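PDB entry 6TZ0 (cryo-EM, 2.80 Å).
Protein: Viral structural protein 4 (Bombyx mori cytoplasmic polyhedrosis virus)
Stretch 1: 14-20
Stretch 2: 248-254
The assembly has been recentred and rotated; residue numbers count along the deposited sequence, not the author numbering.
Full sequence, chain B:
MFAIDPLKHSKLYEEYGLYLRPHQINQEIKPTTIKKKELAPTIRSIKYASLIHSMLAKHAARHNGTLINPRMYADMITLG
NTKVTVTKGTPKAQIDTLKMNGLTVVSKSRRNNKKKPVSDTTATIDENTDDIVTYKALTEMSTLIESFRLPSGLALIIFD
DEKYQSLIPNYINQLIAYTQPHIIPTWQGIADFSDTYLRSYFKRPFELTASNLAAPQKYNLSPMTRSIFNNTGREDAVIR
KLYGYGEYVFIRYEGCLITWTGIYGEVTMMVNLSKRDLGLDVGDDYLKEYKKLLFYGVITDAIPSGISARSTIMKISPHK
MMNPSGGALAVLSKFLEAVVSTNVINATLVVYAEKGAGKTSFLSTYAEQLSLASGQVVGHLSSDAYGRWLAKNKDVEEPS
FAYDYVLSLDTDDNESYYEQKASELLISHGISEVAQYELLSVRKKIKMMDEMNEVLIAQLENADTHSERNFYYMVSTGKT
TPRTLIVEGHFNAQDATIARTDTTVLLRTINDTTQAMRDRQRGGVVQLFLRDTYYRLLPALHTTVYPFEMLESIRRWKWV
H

Stretch 1 (14-20) EEYGLYL
Stretch 2 248-254: YVFIRYE

How do the two backbones meet? Residues 14-20 and 248-254 belong to one chain, and the touching residues lie at least 230 positions apart in sequence. In the first stretch Glu14 lies in a helix that began earlier in the chain, with phi/psi of -67/-29; Glu15 keeps similar angles at -62/-38, Tyr16 follows at -77/0, and Gly17 turns to 87/25. Its positive phi, with Gly17 N bonded to Glu14 O at 3.3 Å, belongs to a Schellman motif that closes the helix. Leu18 (-123/123) and Tyr19 (-120/136) then run extended. The second stretch is extended too, from Val249 (-107/136) through Phe250 (-103/136), Ile251 (-81/147) and Arg252 (-123/120) to Tyr253 (-117/151). The register is set by Gly17 and Ile251, whose CA atoms are 5.6 Å apart; the stretches run in roughly opposite directions, so Tyr19 meets Val249 and Glu15 meets Tyr253. The contact buries 342 Å², both sides summed.

What is the polar link? A single hydrogen bond crosses the contact, from Tyr19 OH to Phe250 O at 3.1 Å. Tyr19 points its CA-to-CB bond toward the second stretch, and with chi1 at -71° (m) and chi2 at -27° its ring carries the hydroxyl to the opposing backbone. Phe250 O lies at the ring edge, near the plane, where a phenolic hydroxyl can donate well. Phe250 contributes its carbonyl while its own CA-to-CB bond points away (chi1 m, -68°).

What packs around this bond? Tyr19 has the largest area covered by the other stretch, 100 Å², and its ring supplies carbon surface as well as a donor. Val249, directed toward the first stretch with chi1 at 59° (p), brings CG1 to 3.5 Å from Tyr19 CD2. The CA-to-CB bond of Ile251 points sideways, and chi1 at 68° (p) places CG2 3.5 Å from Tyr19 CE2; chi2 is t (174°). These branched aliphatic residues suit the flank of a buried aromatic ring. Arg252 is looser: its CA-to-CB bond is sideways, but its m, t, m side chain brings NH1 to 4.4 Å from Tyr19 OH.

Why does glycine suit the turn? A CB on Gly17 would point toward the second stretch and lie 2.7 Å from Tyr253 OH, a clash; at these backbone angles it would also jam against the carbonyl oxygen of Tyr16. Without it, Tyr253, starting sideways with chi1 at -65° (m) and chi2 at -65°, can bring its OH to 4.1 Å from Gly17 CA. The same ring approaches the backbone just before the glycine, with Tyr253 CE1 4.3 Å from Glu15 O.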

# COMPACT_ATOMS: atom_id res chain seq x y z
N GLU B 14 12.56 28.25 38.02
CA GLU B 14 13.73 28.35 38.89
C GLU B 14 14.87 27.47 38.38
O GLU B 14 16.04 27.77 38.63
CB GLU B 14 13.38 27.95 40.32
CG GLU B 14 12.44 28.89 41.03
CD GLU B 14 12.25 28.53 42.48
OE1 GLU B 14 12.74 27.46 42.89
OE2 GLU B 14 11.62 29.32 43.21
N GLU B 15 14.53 26.38 37.71
CA GLU B 15 15.54 25.52 37.08
C GLU B 15 16.33 26.26 36.01
O GLU B 15 17.54 26.08 35.89
CB GLU B 15 14.84 24.30 36.50
CG GLU B 15 15.73 23.32 35.79
CD GLU B 15 14.94 22.17 35.20
OE1 GLU B 15 13.71 22.16 35.39
OE2 GLU B 15 15.55 21.30 34.55
N TYR B 16 15.66 27.12 35.24
CA TYR B 16 16.30 27.89 34.18
C TYR B 16 17.11 29.07 34.68
O TYR B 16 17.71 29.78 33.86
CB TYR B 16 15.23 28.37 33.20
CG TYR B 16 14.70 27.30 32.29
CD1 TYR B 16 15.51 26.26 31.89
CD2 TYR B 16 13.37 27.28 31.90
CE1 TYR B 16 15.03 25.26 31.07
CE2 TYR B 16 12.88 26.28 31.09
CZ TYR B 16 13.72 25.27 30.68
OH TYR B 16 13.25 24.26 29.87
N GLY B 17 17.17 29.30 35.99
CA GLY B 17 17.83 30.46 36.53
C GLY B 17 16.96 31.68 36.62
O GLY B 17 17.49 32.80 36.62
N LEU B 18 15.64 31.51 36.71
CA LEU B 18 14.69 32.61 36.64
C LEU B 18 13.85 32.61 37.91
O LEU B 18 13.21 31.60 38.23
CB LEU B 18 13.78 32.46 35.42
CG LEU B 18 14.19 32.91 34.01
CD1 LEU B 18 15.31 32.11 33.44
CD2 LEU B 18 12.99 32.70 33.15
N TYR B 19 13.85 33.73 38.62
CA TYR B 19 13.14 33.88 39.87
C TYR B 19 12.11 34.99 39.75
O TYR B 19 12.41 36.05 39.19
CB TYR B 19 14.12 34.20 41.00
CG TYR B 19 14.99 33.05 41.39
CD1 TYR B 19 14.57 31.75 41.20
CD2 TYR B 19 16.26 33.25 41.88
CE1 TYR B 19 15.37 30.69 41.54
CE2 TYR B 19 17.06 32.18 42.22
CZ TYR B 19 16.60 30.91 42.05
OH TYR B 19 17.38 29.82 42.38
N LEU B 20 10.91 34.75 40.26
CA LEU B 20 9.85 35.74 40.18
C LEU B 20 10.18 36.96 41.02
O LEU B 20 10.66 36.85 42.15
CB LEU B 20 8.51 35.16 40.61
CG LEU B 20 7.78 34.22 39.65
CD1 LEU B 20 6.55 33.63 40.32
CD2 LEU B 20 7.38 34.97 38.40
N TYR B 248 19.87 37.79 49.70
CA TYR B 248 19.69 37.54 48.28
C TYR B 248 19.42 36.06 48.06
O TYR B 248 19.68 35.22 48.92
CB TYR B 248 20.91 37.97 47.45
CG TYR B 248 21.23 39.46 47.40
CD1 TYR B 248 20.48 40.40 48.07
CD2 TYR B 248 22.25 39.92 46.59
CE1 TYR B 248 20.79 41.73 48.01
CE2 TYR B 248 22.55 41.26 46.51
CZ TYR B 248 21.81 42.16 47.22
OH TYR B 248 22.09 43.50 47.16
N VAL B 249 18.89 35.75 46.89
CA VAL B 249 18.62 34.37 46.50
C VAL B 249 19.65 33.96 45.45
O VAL B 249 20.01 34.75 44.57
CB VAL B 249 17.16 34.22 46.02
CG1 VAL B 249 16.84 35.12 44.84
CG2 VAL B 249 16.83 32.77 45.73
N PHE B 250 20.18 32.76 45.60
CA PHE B 250 21.25 32.28 44.72
C PHE B 250 20.65 31.31 43.72
O PHE B 250 19.86 30.43 44.10
CB PHE B 250 22.39 31.57 45.47
CG PHE B 250 23.24 32.45 46.37
CD1 PHE B 250 22.93 33.78 46.63
CD2 PHE B 250 24.42 31.95 46.88
CE1 PHE B 250 23.73 34.55 47.44
CE2 PHE B 250 25.23 32.73 47.68
CZ PHE B 250 24.89 34.03 47.95
N ILE B 251 21.02 31.44 42.46
CA ILE B 251 20.56 30.47 41.47
C ILE B 251 21.43 29.23 41.57
O ILE B 251 22.61 29.29 41.91
CB ILE B 251 20.55 31.08 40.05
CG1 ILE B 251 21.95 31.35 39.53
CG2 ILE B 251 19.84 32.40 40.04
CD1 ILE B 251 21.92 31.79 38.09
N ARG B 252 20.83 28.07 41.31
CA ARG B 252 21.46 26.79 41.58
C ARG B 252 21.53 25.97 40.30
O ARG B 252 20.50 25.67 39.69
CB ARG B 252 20.70 26.02 42.66
CG ARG B 252 20.79 26.67 44.02
CD ARG B 252 20.20 25.78 45.09
NE ARG B 252 18.78 25.52 44.87
CZ ARG B 252 17.81 26.31 45.31
NH1 ARG B 252 18.09 27.40 46.00
NH2 ARG B 252 16.54 26.00 45.06
N TYR B 253 22.75 25.62 39.90
CA TYR B 253 22.98 24.75 38.77
C TYR B 253 23.66 23.48 39.24
O TYR B 253 24.43 23.49 40.21
CB TYR B 253 23.84 25.41 37.71
CG TYR B 253 23.21 26.60 37.05
CD1 TYR B 253 22.08 26.47 36.27
CD2 TYR B 253 23.81 27.84 37.13
CE1 TYR B 253 21.52 27.56 35.63
CE2 TYR B 253 23.28 28.93 36.49
CZ TYR B 253 22.13 28.78 35.75
OH TYR B 253 21.59 29.88 35.12
N GLU B 254 23.41 22.39 38.53
CA GLU B 254 23.86 21.09 38.99
C GLU B 254 24.95 20.47 38.13
O GLU B 254 25.56 19.49 38.57
CB GLU B 254 22.67 20.13 39.07
CG GLU B 254 21.56 20.58 40.00
CD GLU B 254 21.98 20.62 41.46
OE1 GLU B 254 22.82 19.79 41.86
OE2 GLU B 254 21.47 21.48 42.20